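Local coordinates for protein putative branched-chain amino acid ABC transporter (PDB 4PYR) that binds glutathione, has the periplasmic-binding-protein-like fold of LppC lipoproteins and may act as an enzyme regulator, at residues A114-M117 with R118-R122; F219-M222 with P223-M227; P228-P231 with A232-R235. One frame throughout, in Å; residues are numbered along the deposited sequence.

Interaction 1 (A114-M117 with R118-R122); sequences ARLM and RDDSR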
loop_
_atom_site.group_PDB
_atom_site.type_symbol
_atom_site.label_atom_id
_atom_site.label_comp_id
_atom_site.label_asym_id
_atom_site.label_seq_id
_atom_site.Cartn_x
_atom_site.Cartn_y
_atom_site.Cartn_z
ATOM N N ALA A 114 2.385 -13.815 5.046
ATOM C CA ALA A 114 2.498 -15.245 4.979
ATOM C C ALA A 114 3.914 -15.648 4.630
ATOM O O ALA A 114 4.436 -16.573 5.216
ATOM C CB ALA A 114 1.522 -15.811 3.966
ATOM N N ARG A 115 4.521 -14.987 3.633
ATOM C CA ARG A 115 5.900 -15.264 3.297
ATOM C C ARG A 115 6.896 -14.996 4.437
ATOM O O ARG A 115 7.810 -15.800 4.653
ATOM C CB ARG A 115 6.271 -14.513 2.002
ATOM C CG ARG A 115 5.452 -15.001 0.803
ATOM C CD ARG A 115 6.057 -14.570 -0.517
ATOM N NE ARG A 115 5.859 -13.150 -0.778
ATOM C CZ ARG A 115 4.815 -12.639 -1.443
ATOM N NH1 ARG A 115 3.842 -13.416 -1.913
ATOM N NH2 ARG A 115 4.735 -11.328 -1.624
ATOM N N LEU A 116 6.679 -13.909 5.186
ATOM C CA LEU A 116 7.520 -13.570 6.355
ATOM C C LEU A 116 7.454 -14.674 7.388
ATOM O O LEU A 116 8.468 -15.101 7.974
ATOM C CB LEU A 116 7.104 -12.242 7.031
ATOM C CG LEU A 116 7.774 -11.885 8.382
ATOM C CD1 LEU A 116 9.274 -11.705 8.250
ATOM C CD2 LEU A 116 7.138 -10.630 8.952
HETATM N N MSE A 117 6.233 -15.135 7.631
HETATM C CA MSE A 117 6.081 -16.151 8.629
HETATM C C MSE A 117 6.681 -17.461 8.254
HETATM O O MSE A 117 7.218 -18.181 9.109
HETATM C CB MSE A 117 4.617 -16.221 8.944
HETATM C CG MSE A 117 4.166 -15.068 9.852
HETATM SE SE MSE A 117 2.238 -14.994 10.142
HETATM C CE MSE A 117 2.243 -16.233 11.677
ATOM N N ARG A 118 6.619 -17.816 6.969
ATOM C CA ARG A 118 7.353 -18.962 6.482
ATOM C C ARG A 118 8.854 -18.820 6.681
ATOM O O ARG A 118 9.519 -19.725 7.174
ATOM C CB ARG A 118 7.043 -19.159 5.004
ATOM C CG ARG A 118 5.686 -19.759 4.785
ATOM C CD ARG A 118 5.675 -21.168 5.329
ATOM N NE ARG A 118 6.212 -22.147 4.387
ATOM C CZ ARG A 118 6.044 -23.457 4.537
ATOM N NH1 ARG A 118 5.339 -23.888 5.580
ATOM N NH2 ARG A 118 6.536 -24.308 3.662
ATOM N N ASP A 119 9.384 -17.664 6.318
ATOM C CA ASP A 119 10.795 -17.404 6.551
ATOM C C ASP A 119 11.207 -17.587 8.007
ATOM O O ASP A 119 12.287 -18.115 8.301
ATOM C CB ASP A 119 11.182 -16.004 6.146
ATOM C CG ASP A 119 12.667 -15.898 5.954
ATOM O OD1 ASP A 119 13.237 -16.778 5.247
ATOM O OD2 ASP A 119 13.260 -14.988 6.558
ATOM N N ASP A 120 10.316 -17.151 8.902
ATOM C CA ASP A 120 10.519 -17.268 10.357
ATOM C C ASP A 120 10.206 -18.682 10.914
ATOM O O ASP A 120 10.087 -18.846 12.125
ATOM C CB ASP A 120 9.622 -16.261 11.117
ATOM C CG ASP A 120 10.085 -14.806 11.039
ATOM O OD1 ASP A 120 11.184 -14.550 10.515
ATOM O OD2 ASP A 120 9.330 -13.901 11.568
ATOM N N SER A 121 10.037 -19.681 10.041
ATOM C CA SER A 121 9.830 -21.085 10.426
ATOM C C SER A 121 8.628 -21.333 11.315
ATOM O O SER A 121 8.665 -22.207 12.196
ATOM C CB SER A 121 11.078 -21.699 11.094
ATOM O OG SER A 121 12.183 -21.700 10.225
ATOM N N ARG A 122 7.565 -20.573 11.088
ATOM C CA ARG A 122 6.308 -20.827 11.784
ATOM C C ARG A 122 5.665 -21.979 11.050
ATOM O O ARG A 122 5.276 -21.829 9.920
ATOM C CB ARG A 122 5.400 -19.609 11.762
ATOM C CG ARG A 122 6.052 -18.353 12.329
ATOM C CD ARG A 122 6.905 -18.658 13.546
ATOM N NE ARG A 122 7.413 -17.414 14.118
ATOM C CZ ARG A 122 8.248 -17.355 15.139
ATOM N NH1 ARG A 122 8.672 -18.458 15.719
ATOM N NH2 ARG A 122 8.662 -16.173 15.573
#
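Met117 and Arg122 close the last turn of helix 106-119: Arg122 N bonds to Met117 O at 3.1 Å, with an N-H...O angle of 165°. Arg122 also brings carbon against the same acceptor. With CG folded beside its own backbone N (chi1 -56°), that atom comes to 3.4 Å from Met117 O. The selenomethionine side chain of Met117 leads away from the turn, bending at its last torsion, and is packed inside by Phe142 of helix 133-150, Ala176 and Ala178 of strand 176-180, and Tyr200. This is the close-fitting side.

Along the helix the regular ladder still runs, Arg118 N to Ala114 O, Asp119 N to Arg115 O and Asp120 N to Leu116 O, the last at 2.9 Å. It then gives way to a Schellman motif, a classic way of ending a helix. Ser121, at positive phi, is the C-prime residue; its N bonds to Arg118 O at 2.9 Å, while the Arg122-Met117 bond described above spans the wider loop.

The other flank is looser. Leu116 and Asp120 meet obliquely, with Leu116 CD1 4.0 Å from Asp120 OD2, although Asp120 CB presses to 3.5 Å from Leu116 O. The carboxylate's stronger partner is the hydroxyl of Tyr200, which also bonds to Arg122 NE, joining the two side chains that flank Ser121. Asp119 and Ser121 face solvent. Arg115 and Arg118 are exposed too, yet both reach helix 133-150, Arg115 through a salt bridge to Glu145 and Arg118, in the conformer given, through a cation-pi contact with Trp146.

Interaction 2 (F219-M222 with P223-M227); sequences FIDM and PWFLM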
loop_
_atom_site.group_PDB
_atom_site.type_symbol
_atom_site.label_atom_id
_atom_site.label_comp_id
_atom_site.label_asym_id
_atom_site.label_seq_id
_atom_site.Cartn_x
_atom_site.Cartn_y
_atom_site.Cartn_z
ATOM N N PHE A 219 5.198 -6.871 12.668
ATOM C CA PHE A 219 4.345 -6.433 11.571
ATOM C C PHE A 219 5.204 -5.932 10.410
ATOM O O PHE A 219 6.409 -5.811 10.525
ATOM C CB PHE A 219 3.379 -5.359 12.082
ATOM C CG PHE A 219 4.021 -4.031 12.364
ATOM C CD1 PHE A 219 4.819 -3.850 13.472
ATOM C CD2 PHE A 219 3.818 -2.948 11.512
ATOM C CE1 PHE A 219 5.433 -2.639 13.716
ATOM C CE2 PHE A 219 4.383 -1.710 11.787
ATOM C CZ PHE A 219 5.215 -1.562 12.865
ATOM N N ILE A 220 4.550 -5.754 9.267
ATOM C CA ILE A 220 5.202 -5.186 8.094
ATOM C C ILE A 220 4.561 -3.864 7.771
ATOM O O ILE A 220 3.355 -3.668 7.949
ATOM C CB ILE A 220 5.174 -6.159 6.873
ATOM C CG1 ILE A 220 3.758 -6.595 6.535
ATOM C CG2 ILE A 220 6.021 -7.403 7.176
ATOM C CD1 ILE A 220 3.688 -7.419 5.262
ATOM N N ASP A 221 5.387 -2.924 7.331
ATOM C CA ASP A 221 4.918 -1.615 6.947
ATOM C C ASP A 221 6.007 -0.935 6.115
ATOM O O ASP A 221 7.065 -1.501 5.897
ATOM C CB ASP A 221 4.579 -0.763 8.206
ATOM C CG ASP A 221 3.497 0.285 7.966
ATOM O OD1 ASP A 221 3.173 0.628 6.832
ATOM O OD2 ASP A 221 2.928 0.787 8.982
HETATM N N MSE A 222 5.738 0.273 5.689
HETATM C CA MSE A 222 6.642 1.054 4.897
HETATM C C MSE A 222 7.977 1.349 5.525
HETATM O O MSE A 222 8.054 1.664 6.703
HETATM C CB MSE A 222 6.039 2.419 4.651
HETATM C CG MSE A 222 4.729 2.331 3.907
HETATM SE SE MSE A 222 4.275 4.173 3.427
HETATM C CE MSE A 222 2.784 3.581 2.257
ATOM N N PRO A 223 9.061 1.314 4.733
ATOM C CA PRO A 223 10.356 1.892 5.170
ATOM C C PRO A 223 10.207 3.293 5.742
ATOM O O PRO A 223 10.924 3.659 6.709
ATOM C CB PRO A 223 11.177 1.923 3.869
ATOM C CG PRO A 223 10.625 0.781 3.119
ATOM C CD PRO A 223 9.133 0.782 3.360
ATOM N N TRP A 224 9.255 4.050 5.201
ATOM C CA TRP A 224 9.013 5.404 5.658
ATOM C C TRP A 224 8.838 5.479 7.199
ATOM O O TRP A 224 9.275 6.470 7.831
ATOM C CB TRP A 224 7.781 5.965 4.952
ATOM C CG TRP A 224 7.520 7.406 5.257
ATOM C CD1 TRP A 224 6.463 7.927 5.953
ATOM C CD2 TRP A 224 8.303 8.517 4.823
ATOM N NE1 TRP A 224 6.556 9.301 5.991
ATOM C CE2 TRP A 224 7.673 9.686 5.296
ATOM C CE3 TRP A 224 9.484 8.639 4.105
ATOM C CZ2 TRP A 224 8.203 10.947 5.087
ATOM C CZ3 TRP A 224 9.991 9.900 3.886
ATOM C CH2 TRP A 224 9.355 11.018 4.360
ATOM N N PHE A 225 8.187 4.463 7.769
ATOM C CA PHE A 225 8.005 4.366 9.224
ATOM C C PHE A 225 9.075 3.512 9.908
ATOM O O PHE A 225 9.513 3.815 11.034
ATOM C CB PHE A 225 6.619 3.754 9.548
ATOM C CG PHE A 225 5.455 4.519 8.955
ATOM C CD1 PHE A 225 5.225 5.824 9.254
ATOM C CD2 PHE A 225 4.595 3.891 8.089
ATOM C CE1 PHE A 225 4.146 6.502 8.713
ATOM C CE2 PHE A 225 3.542 4.567 7.509
ATOM C CZ PHE A 225 3.302 5.864 7.835
ATOM N N LEU A 226 9.475 2.411 9.289
ATOM C CA LEU A 226 10.272 1.397 9.973
ATOM C C LEU A 226 11.799 1.510 9.797
ATOM O O LEU A 226 12.525 0.825 10.507
ATOM C CB LEU A 226 9.824 0.002 9.534
ATOM C CG LEU A 226 8.395 -0.351 9.891
ATOM C CD1 LEU A 226 8.046 -1.723 9.368
ATOM C CD2 LEU A 226 8.186 -0.259 11.399
HETATM N N MSE A 227 12.260 2.288 8.815
HETATM C CA MSE A 227 13.676 2.315 8.462
HETATM C C MSE A 227 14.128 3.743 8.334
HETATM O O MSE A 227 14.340 4.240 7.239
HETATM C CB MSE A 227 13.823 1.567 7.130
HETATM C CG MSE A 227 13.537 0.090 7.300
HETATM SE SE MSE A 227 13.876 -0.807 5.560
HETATM C CE MSE A 227 15.829 -0.572 5.454
#
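Leu226 fits one methyl against each of two earlier residues. Its CD2 lies 3.6 Å from Phe219 CZ, meeting the phenyl ring obliquely, while CD1 turns to the backbone, 3.6 Å from Asp221 N, and also meets Asp221 CB. Phe219 takes part because its CG stands between backbone N and carbonyl carbon (chi1 72°), which swings the ring toward the following turn.

Beside this pair, Met222 offers CB to Trp224 CB and to Phe225 CD2, each 4.0 Å away. Its chain, extended beyond CG, runs alongside the Phe225 side chain in the same direction, so the selenium makes a Met-aromatic contact, with SE 5.1 Å from the Phe225 ring centroid in an oblique approach. Trp224 CD1 lies over one face of that ring, near its rim.

Met222 is the N-cap of the short helix 223-226, but its backbone does the bonding. Met222 O receives Leu226 N at 3.0 Å in the carbonyl plane and Phe225 N from above that plane, so two amides grip one oxygen.

At the polar edge, Asp221 OD1 takes Met222 N at 2.8 Å, and Asp221 OD2 approaches Phe225 CD2 at 3.6 Å with the carboxylate and ring planes 54° apart. A salt bridge from OD2 to Arg249 probably balances the buried charge, and Asn206 ND2 adds a hydrogen bond.

The turn thus leaves strand 218-220 beside strand 290-298, whose Pro295 packs on Pro223; helix 245-265 covers Met222 and Phe225, and Ile220 reaches Gln112 and Leu116 of helix 106-119.

Interaction 3 (P228-P231 with A232-R235); sequences PAHP and AVQR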
loop_
_atom_site.group_PDB
_atom_site.type_symbol
_atom_site.label_atom_id
_atom_site.label_comp_id
_atom_site.label_asym_id
_atom_site.label_seq_id
_atom_site.Cartn_x
_atom_site.Cartn_y
_atom_site.Cartn_z
ATOM N N PRO A 228 14.289 4.449 9.479
ATOM C CA PRO A 228 14.689 5.848 9.438
ATOM C C PRO A 228 15.991 6.081 8.676
ATOM O O PRO A 228 16.140 7.135 8.039
ATOM C CB PRO A 228 14.854 6.240 10.920
ATOM C CG PRO A 228 14.567 5.023 11.715
ATOM C CD PRO A 228 13.950 3.993 10.835
ATOM N N ALA A 229 16.895 5.099 8.706
ATOM C CA ALA A 229 18.195 5.229 8.039
ATOM C C ALA A 229 18.268 4.660 6.604
ATOM O O ALA A 229 19.355 4.573 6.016
ATOM C CB ALA A 229 19.281 4.621 8.903
ATOM N N HIS A 230 17.122 4.256 6.050
ATOM C CA HIS A 230 17.037 3.926 4.639
ATOM C C HIS A 230 17.436 5.171 3.853
ATOM O O HIS A 230 16.957 6.251 4.144
ATOM C CB HIS A 230 15.577 3.518 4.383
ATOM C CG HIS A 230 15.264 3.061 2.996
ATOM N ND1 HIS A 230 15.262 3.908 1.920
ATOM C CD2 HIS A 230 14.794 1.879 2.541
ATOM C CE1 HIS A 230 14.884 3.249 0.835
ATOM N NE2 HIS A 230 14.563 2.024 1.193
ATOM N N PRO A 231 18.289 5.026 2.824
ATOM C CA PRO A 231 18.819 6.189 2.102
ATOM C C PRO A 231 17.738 7.084 1.480
ATOM O O PRO A 231 17.845 8.294 1.459
ATOM C CB PRO A 231 19.731 5.546 1.030
ATOM C CG PRO A 231 19.258 4.136 0.917
ATOM C CD PRO A 231 18.805 3.756 2.294
ATOM N N ALA A 232 16.669 6.487 0.955
ATOM C CA ALA A 232 15.595 7.300 0.402
ATOM C C ALA A 232 14.716 7.919 1.476
ATOM O O ALA A 232 14.304 9.062 1.366
ATOM C CB ALA A 232 14.752 6.467 -0.570
ATOM N N VAL A 233 14.425 7.150 2.520
ATOM C CA VAL A 233 13.592 7.657 3.578
ATOM C C VAL A 233 14.236 8.949 4.130
ATOM O O VAL A 233 13.561 9.947 4.262
ATOM C CB VAL A 233 13.391 6.638 4.692
ATOM C CG1 VAL A 233 12.705 7.303 5.883
ATOM C CG2 VAL A 233 12.585 5.464 4.205
ATOM N N GLN A 234 15.543 8.931 4.341
ATOM C CA GLN A 234 16.246 10.079 4.962
ATOM C C GLN A 234 16.247 11.349 4.162
ATOM O O GLN A 234 16.274 12.438 4.711
ATOM C CB GLN A 234 17.729 9.731 5.164
ATOM C CG GLN A 234 17.981 8.651 6.125
ATOM C CD GLN A 234 19.446 8.498 6.392
ATOM O OE1 GLN A 234 20.302 8.743 5.542
ATOM N NE2 GLN A 234 19.738 8.121 7.582
ATOM N N ARG A 235 16.272 11.258 2.838
ATOM C CA ARG A 235 16.455 12.481 2.084
ATOM C C ARG A 235 15.192 13.320 1.902
ATOM O O ARG A 235 15.277 14.461 1.493
ATOM C CB ARG A 235 17.160 12.227 0.731
ATOM C CG ARG A 235 16.381 11.468 -0.289
ATOM C CD ARG A 235 17.092 11.628 -1.638
ATOM N NE ARG A 235 16.360 10.924 -2.657
ATOM C CZ ARG A 235 16.635 9.676 -3.022
ATOM N NH1 ARG A 235 17.641 9.036 -2.435
ATOM N NH2 ARG A 235 15.901 9.074 -3.974
#
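His230 turns its imidazole back over the start of helix 231-235, with CG placed opposite the backbone N (chi1 -177°), while Val233 sets CG1 anti to its N (chi1 171°), which puts CG2 beside that N. The two rotamers bring Val233 CG2 to 3.6 Å from His230 CB, the side chains crossing at about a right angle. Ring rotation in the histidine (chi2 -69°) then aims ND1 at the first amides of the helix. Ala232 N reaches ND1 at 3.1 Å near the ring plane, and Val233 N adds a longer, weak bond of 3.4 Å. Next to them, His230 CE1 rests 3.5 Å from Ala232 CB.

This is a helix N-cap made by a histidine: a ring nitrogen takes amides that the first turn would otherwise leave without a helical partner. An acceptor role for ND1 is consistent with a neutral imidazole protonated on NE2. The residue works twice, since its carbonyl oxygen accepts Gln234 N at 3.0 Å, nearly along the C=O axis, and so opens the regular bonding of a short helix whose hydrogen bonding is poor. Pro231, which has no N-H to offer, occupies the position right after the cap.

Farther out, Gln234 extends back across the preceding loop; its CG comes to 3.1 Å from Pro228 O, and NE2 lies 3.3 Å from Ala229 CA, on the exposed flank. The inner flank is covered by Asp276 of strand 274-277, against His230 and Ala232, and by Val278, Pro223 and Trp224 against Val233.

How the interactions relate
Interactions 2 and 3 are consecutive turns of one chain segment, their centres 11 Å apart, and they pack against each other: Pro223 O is 3.5 Å from Val233 CG2, and Trp224 CZ3 is 3.6 Å from Val233 O. Interaction 1 belongs to a distant part of the sequence, yet touches interaction 2 where Leu116 CD2 meets Ile220 CG2 at 3.8 Å; the centres of these two contacts are 18 Å apart. It has no touch with interaction 3, about 16 Å away at the nearest atoms. Only interaction 2 comes near the ligand: the Met222 side chain is about 4 Å from that of Leu104, a glutathione-binding residue, and about 8 Å from the bound glutathione.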